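Local coordinates for protein phist (Plasmodium falciparum, PDB 4JLE) that binds the virulence factor PfEMP1, probably through its helical PHIST domain, and comigrates with it to knobs on the infected red-cell surface, at the interface of chains A and B. Sequence-based numbering; all coordinates share one arbitrary frame. Chains: chain A/B, Phist.

Contact 1 and contact 2 are neighbouring stretches of one helix-packed interface, their C-alpha centres about 12 Å apart. In both, helix 117-163 of chain B lies against helices 37-72 and 77-110 of chain A, and B:Val127 belongs to both. Contact 2 takes the start of the B helix, where leucine, valine and phenylalanine dominate, and adds the short helix 21-28; contact 1 follows further along, around a buried tryptophan. Two-fold symmetry repeats each with the chains exchanged, so the pair of chains is joined over a largely apolar strip. Whether this dimer forms in the parasite the structure alone does not show.

Contact 1: the interface of chains A and B. Residues chain A 51, 55, 94-95, 98-99, 102; chain B 127, 130-131, 134.
The indole of B:Trp131 carries this contact and loses 101 Å² of surface to the partner. A:Glu51 covers one face with its aliphatic stem: CG lies 3.3 Å from CD1 of B:Trp131, over the five-membered ring. The chain bends at chi2, and the carboxylate lies along the indole, its plane 25° from that of the ring. The opposite face receives A:Gln98 and A:Leu102. CG of A:Gln98 rests 3.5 Å from CZ3 of B:Trp131, over the six-membered ring. Methyl CD1 of A:Leu102 sits 3.7 Å from CE2 of B:Trp131, over the five-membered ring. A flat, wide side chain suits such a slot, since methyl and methylene groups can pack on both faces.

Beside it, B:Phe134 points its CE2 at the indole edge, in the indole plane. A:Gln98, with CG anti to the backbone N (chi1 174°), slides past this phenyl in the opposite direction, its amide turned 70° from the ring. The amide nitrogen NE2 of A:Gln98 lies beside the ring rim, 3.2 Å from CD1 of B:Phe134, without a polar bond to chain B here. CZ of B:Phe134, the ring tip, lies 3.6 Å from CA of A:Ala95, where a small residue permits close approach. Further out, the other A:Leu102 methyl, CD2, meets CB of B:Glu130 at 3.7 Å. The patch lies along helix 117-163 of chain B, with B:Trp131 wedged between helices 37-72 and 77-110 of chain A.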
loop_
_atom_site.group_PDB
_atom_site.type_symbol
_atom_site.label_atom_id
_atom_site.label_comp_id
_atom_site.label_asym_id
_atom_site.label_seq_id
_atom_site.Cartn_x
_atom_site.Cartn_y
_atom_site.Cartn_z
ATOM N N GLU A 51 -3.203 1.254 15.238
ATOM C CA GLU A 51 -2.130 1.887 14.480
ATOM C C GLU A 51 -2.686 2.841 13.424
ATOM O O GLU A 51 -2.075 3.873 13.168
ATOM C CB GLU A 51 -1.191 0.846 13.871
ATOM C CG GLU A 51 -0.560 -0.098 14.900
ATOM C CD GLU A 51 0.206 0.406 16.116
ATOM O OE1 GLU A 51 0.298 1.635 16.326
ATOM O OE2 GLU A 51 0.709 -0.450 16.880
ATOM N N PHE A 55 -1.926 6.896 13.451
ATOM C CA PHE A 55 -1.398 7.474 12.202
ATOM C C PHE A 55 -2.139 8.794 11.844
ATOM O O PHE A 55 -1.515 9.793 11.446
ATOM C CB PHE A 55 -1.492 6.454 11.052
ATOM C CG PHE A 55 -1.491 7.015 9.638
ATOM C CD1 PHE A 55 -2.694 7.342 8.996
ATOM C CD2 PHE A 55 -0.298 7.230 8.956
ATOM C CE1 PHE A 55 -2.696 7.879 7.694
ATOM C CE2 PHE A 55 -0.297 7.798 7.666
ATOM C CZ PHE A 55 -1.493 8.100 7.040
ATOM N N TYR A 94 2.731 5.273 2.192
ATOM C CA TYR A 94 3.849 4.813 3.010
ATOM C C TYR A 94 3.351 3.983 4.176
ATOM O O TYR A 94 3.969 2.978 4.467
ATOM C CB TYR A 94 4.678 6.005 3.500
ATOM C CG TYR A 94 5.720 6.420 2.487
ATOM C CD1 TYR A 94 6.894 5.682 2.326
ATOM C CD2 TYR A 94 5.502 7.498 1.633
ATOM C CE1 TYR A 94 7.846 6.034 1.374
ATOM C CE2 TYR A 94 6.458 7.865 0.678
ATOM C CZ TYR A 94 7.623 7.118 0.548
ATOM O OH TYR A 94 8.596 7.411 -0.374
ATOM N N ALA A 95 2.195 4.340 4.801
ATOM C CA ALA A 95 1.608 3.569 5.911
ATOM C C ALA A 95 1.140 2.182 5.454
ATOM O O ALA A 95 1.275 1.216 6.217
ATOM C CB ALA A 95 0.467 4.328 6.555
ATOM N N GLN A 98 4.236 0.059 5.007
ATOM C CA GLN A 98 4.727 -0.310 6.337
ATOM C C GLN A 98 3.893 -1.476 6.897
ATOM O O GLN A 98 4.455 -2.419 7.418
ATOM C CB GLN A 98 4.702 0.902 7.282
ATOM C CG GLN A 98 5.065 0.619 8.740
ATOM C CD GLN A 98 6.524 0.339 8.958
ATOM O OE1 GLN A 98 6.896 -0.735 9.360
ATOM N NE2 GLN A 98 7.400 1.282 8.730
ATOM N N GLU A 99 2.567 -1.422 6.769
ATOM C CA GLU A 99 1.714 -2.501 7.230
ATOM C C GLU A 99 2.006 -3.793 6.459
ATOM O O GLU A 99 2.074 -4.845 7.091
ATOM C CB GLU A 99 0.240 -2.119 7.098
ATOM C CG GLU A 99 -0.669 -3.084 7.848
ATOM C CD GLU A 99 -2.124 -3.073 7.431
ATOM O OE1 GLU A 99 -2.601 -2.022 6.941
ATOM O OE2 GLU A 99 -2.797 -4.110 7.619
ATOM N N LEU A 102 5.177 -5.359 7.746
ATOM C CA LEU A 102 4.948 -5.912 9.081
ATOM C C LEU A 102 4.047 -7.154 9.035
ATOM O O LEU A 102 4.195 -8.034 9.893
ATOM C CB LEU A 102 4.396 -4.857 10.046
ATOM C CG LEU A 102 5.362 -3.698 10.376
ATOM C CD1 LEU A 102 4.623 -2.544 11.088
ATOM C CD2 LEU A 102 6.575 -4.170 11.155
ATOM N N VAL B 127 6.160 -5.313 16.081
ATOM C CA VAL B 127 5.216 -4.587 15.235
ATOM C C VAL B 127 4.872 -3.222 15.889
ATOM O O VAL B 127 4.929 -2.190 15.207
ATOM C CB VAL B 127 3.965 -5.462 14.961
ATOM C CG1 VAL B 127 2.767 -4.636 14.477
ATOM C CG2 VAL B 127 4.302 -6.573 13.979
ATOM N N GLU B 130 8.014 -0.863 15.778
ATOM C CA GLU B 130 8.184 -0.418 14.391
ATOM C C GLU B 130 7.167 0.654 14.012
ATOM O O GLU B 130 7.526 1.573 13.279
ATOM C CB GLU B 130 8.079 -1.592 13.411
ATOM C CG GLU B 130 9.261 -2.548 13.460
ATOM C CD GLU B 130 10.576 -1.990 12.950
ATOM O OE1 GLU B 130 10.719 -1.849 11.712
ATOM O OE2 GLU B 130 11.462 -1.701 13.790
ATOM N N TRP B 131 5.913 0.554 14.521
ATOM C CA TRP B 131 4.893 1.552 14.240
ATOM C C TRP B 131 5.178 2.888 14.941
ATOM O O TRP B 131 4.874 3.938 14.378
ATOM C CB TRP B 131 3.523 1.050 14.629
ATOM C CG TRP B 131 2.848 0.269 13.552
ATOM C CD1 TRP B 131 2.362 -1.006 13.648
ATOM C CD2 TRP B 131 2.497 0.739 12.237
ATOM N NE1 TRP B 131 1.669 -1.328 12.517
ATOM C CE2 TRP B 131 1.783 -0.300 11.606
ATOM C CE3 TRP B 131 2.737 1.936 11.518
ATOM C CZ2 TRP B 131 1.266 -0.162 10.304
ATOM C CZ3 TRP B 131 2.223 2.076 10.238
ATOM C CH2 TRP B 131 1.500 1.043 9.640
ATOM N N PHE B 134 7.953 4.363 12.859
ATOM C CA PHE B 134 7.394 4.810 11.591
ATOM C C PHE B 134 6.712 6.192 11.784
ATOM O O PHE B 134 7.003 7.137 11.034
ATOM C CB PHE B 134 6.395 3.766 11.018
ATOM C CG PHE B 134 5.606 4.280 9.825
ATOM C CD1 PHE B 134 6.117 4.169 8.530
ATOM C CD2 PHE B 134 4.362 4.901 10.000
ATOM C CE1 PHE B 134 5.399 4.662 7.435
ATOM C CE2 PHE B 134 3.661 5.430 8.907
ATOM C CZ PHE B 134 4.186 5.318 7.638
#

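Contact 2: the interface of chains A and B. Residues chain A 28, 43-44, 47, 106; chain B 120, 123-124, 127-128.
One aromatic pair anchors an otherwise aliphatic patch. The rings of A:Phe44 and B:Phe120 reach toward each other tip to tip and meet edge-to-face, their planes 70° and their centroids 5.3 Å apart. B:Phe120 offers its edge to the A:Phe44 face: CE1 of B:Phe120 lies above the rim, 3.5 Å from CE2 of A:Phe44. B:Phe120 holds CG anti to its backbone N (chi1 175°). Its other rim belongs to A:Ile43, whose CG2 methyl lies in the ring plane, 3.7 Å from CZ of B:Phe120.

Among the aliphatic contacts, B:Leu124 is central, with 71 Å² hidden by chain A. With CG anti to the backbone N (chi1 -158°), it spreads two methyls into different neighbours. CD2 of B:Leu124 meets CD1 of A:Ile28 tip to tip at 3.7 Å, and A:Ile43 crosses B:Leu124 at about a right angle. CD1 of B:Leu124 lies 3.9 Å from CE1 of A:Phe44, which slides past in the opposite direction. CG2 of A:Val47 is 4.0 Å from CD1 of B:Leu124. Branched B:Leu124 and A:Ile43 suit their places, each spreading its methyls over more than one neighbour. To one side, CB of small A:Ala106 touches CG1 of B:Val123 at 3.7 Å.

B:Lys128 adds an amphipathic margin: its extended chain crosses A:Val47, the CE methylene 4.1 Å from CG2, and carries the amine beyond. Apolar packing thus joins the two PHIST domains, probably stabilising the crystal pair.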
loop_
_atom_site.group_PDB
_atom_site.type_symbol
_atom_site.label_atom_id
_atom_site.label_comp_id
_atom_site.label_asym_id
_atom_site.label_seq_id
_atom_site.Cartn_x
_atom_site.Cartn_y
_atom_site.Cartn_z
ATOM N N ILE A 28 -3.612 -11.097 25.480
ATOM C CA ILE A 28 -2.153 -11.114 25.322
ATOM C C ILE A 28 -1.485 -11.601 26.635
ATOM O O ILE A 28 -0.568 -12.427 26.593
ATOM C CB ILE A 28 -1.626 -9.715 24.862
ATOM C CG1 ILE A 28 -2.211 -9.319 23.479
ATOM C CG2 ILE A 28 -0.081 -9.651 24.846
ATOM C CD1 ILE A 28 -2.254 -7.782 23.183
ATOM N N ILE A 43 -6.608 -10.023 17.920
ATOM C CA ILE A 43 -5.523 -9.159 18.421
ATOM C C ILE A 43 -4.918 -8.363 17.241
ATOM O O ILE A 43 -4.694 -7.167 17.392
ATOM C CB ILE A 43 -4.454 -9.943 19.230
ATOM C CG1 ILE A 43 -5.078 -10.461 20.555
ATOM C CG2 ILE A 43 -3.199 -9.083 19.501
ATOM C CD1 ILE A 43 -4.355 -11.602 21.216
ATOM N N PHE A 44 -4.698 -8.998 16.078
ATOM C CA PHE A 44 -4.130 -8.277 14.945
ATOM C C PHE A 44 -5.116 -7.239 14.384
ATOM O O PHE A 44 -4.667 -6.163 13.983
ATOM C CB PHE A 44 -3.626 -9.223 13.861
ATOM C CG PHE A 44 -2.261 -9.828 14.143
ATOM C CD1 PHE A 44 -1.177 -9.021 14.489
ATOM C CD2 PHE A 44 -2.044 -11.197 14.002
ATOM C CE1 PHE A 44 0.082 -9.579 14.735
ATOM C CE2 PHE A 44 -0.777 -11.752 14.227
ATOM C CZ PHE A 44 0.277 -10.939 14.591
ATOM N N VAL A 47 -4.974 -4.292 16.768
ATOM C CA VAL A 47 -3.672 -3.638 16.607
ATOM C C VAL A 47 -3.658 -2.840 15.282
ATOM O O VAL A 47 -3.245 -1.677 15.302
ATOM C CB VAL A 47 -2.495 -4.636 16.734
ATOM C CG1 VAL A 47 -1.188 -4.052 16.195
ATOM C CG2 VAL A 47 -2.327 -5.069 18.183
ATOM N N ALA A 106 5.510 -10.750 10.246
ATOM C CA ALA A 106 4.757 -11.636 11.139
ATOM C C ALA A 106 4.501 -13.001 10.483
ATOM O O ALA A 106 4.631 -14.014 11.154
ATOM C CB ALA A 106 3.445 -10.987 11.549
ATOM N N PHE B 120 4.393 -15.182 19.740
ATOM C CA PHE B 120 3.352 -14.282 19.268
ATOM C C PHE B 120 3.542 -12.889 19.897
ATOM O O PHE B 120 3.464 -11.884 19.192
ATOM C CB PHE B 120 1.954 -14.848 19.587
ATOM C CG PHE B 120 0.839 -13.888 19.232
ATOM C CD1 PHE B 120 0.470 -13.681 17.908
ATOM C CD2 PHE B 120 0.200 -13.143 20.216
ATOM C CE1 PHE B 120 -0.538 -12.782 17.579
ATOM C CE2 PHE B 120 -0.808 -12.236 19.885
ATOM C CZ PHE B 120 -1.177 -12.067 18.567
ATOM N N VAL B 123 6.608 -11.048 18.388
ATOM C CA VAL B 123 6.264 -10.503 17.071
ATOM C C VAL B 123 5.432 -9.219 17.250
ATOM O O VAL B 123 5.724 -8.194 16.630
ATOM C CB VAL B 123 5.539 -11.554 16.205
ATOM C CG1 VAL B 123 4.956 -10.922 14.943
ATOM C CG2 VAL B 123 6.486 -12.697 15.838
ATOM N N LEU B 124 4.435 -9.284 18.138
ATOM C CA LEU B 124 3.532 -8.190 18.464
ATOM C C LEU B 124 4.279 -6.984 19.036
ATOM O O LEU B 124 4.004 -5.865 18.632
ATOM C CB LEU B 124 2.487 -8.707 19.460
ATOM C CG LEU B 124 1.182 -7.938 19.562
ATOM C CD1 LEU B 124 0.361 -8.041 18.270
ATOM C CD2 LEU B 124 0.373 -8.466 20.706
ATOM N N VAL B 127 6.160 -5.313 16.081
ATOM C CA VAL B 127 5.216 -4.587 15.235
ATOM C C VAL B 127 4.872 -3.222 15.889
ATOM O O VAL B 127 4.929 -2.190 15.207
ATOM C CB VAL B 127 3.965 -5.462 14.961
ATOM C CG1 VAL B 127 2.767 -4.636 14.477
ATOM C CG2 VAL B 127 4.302 -6.573 13.979
ATOM N N LYS B 128 4.578 -3.219 17.212
ATOM C CA LYS B 128 4.248 -2.000 17.970
ATOM C C LYS B 128 5.426 -0.995 17.988
ATOM O O LYS B 128 5.204 0.201 17.757
ATOM C CB LYS B 128 3.788 -2.338 19.395
ATOM C CG LYS B 128 2.400 -2.982 19.440
ATOM C CD LYS B 128 1.796 -2.992 20.835
ATOM C CE LYS B 128 0.417 -3.626 20.856
ATOM N NZ LYS B 128 -0.268 -3.448 22.168
#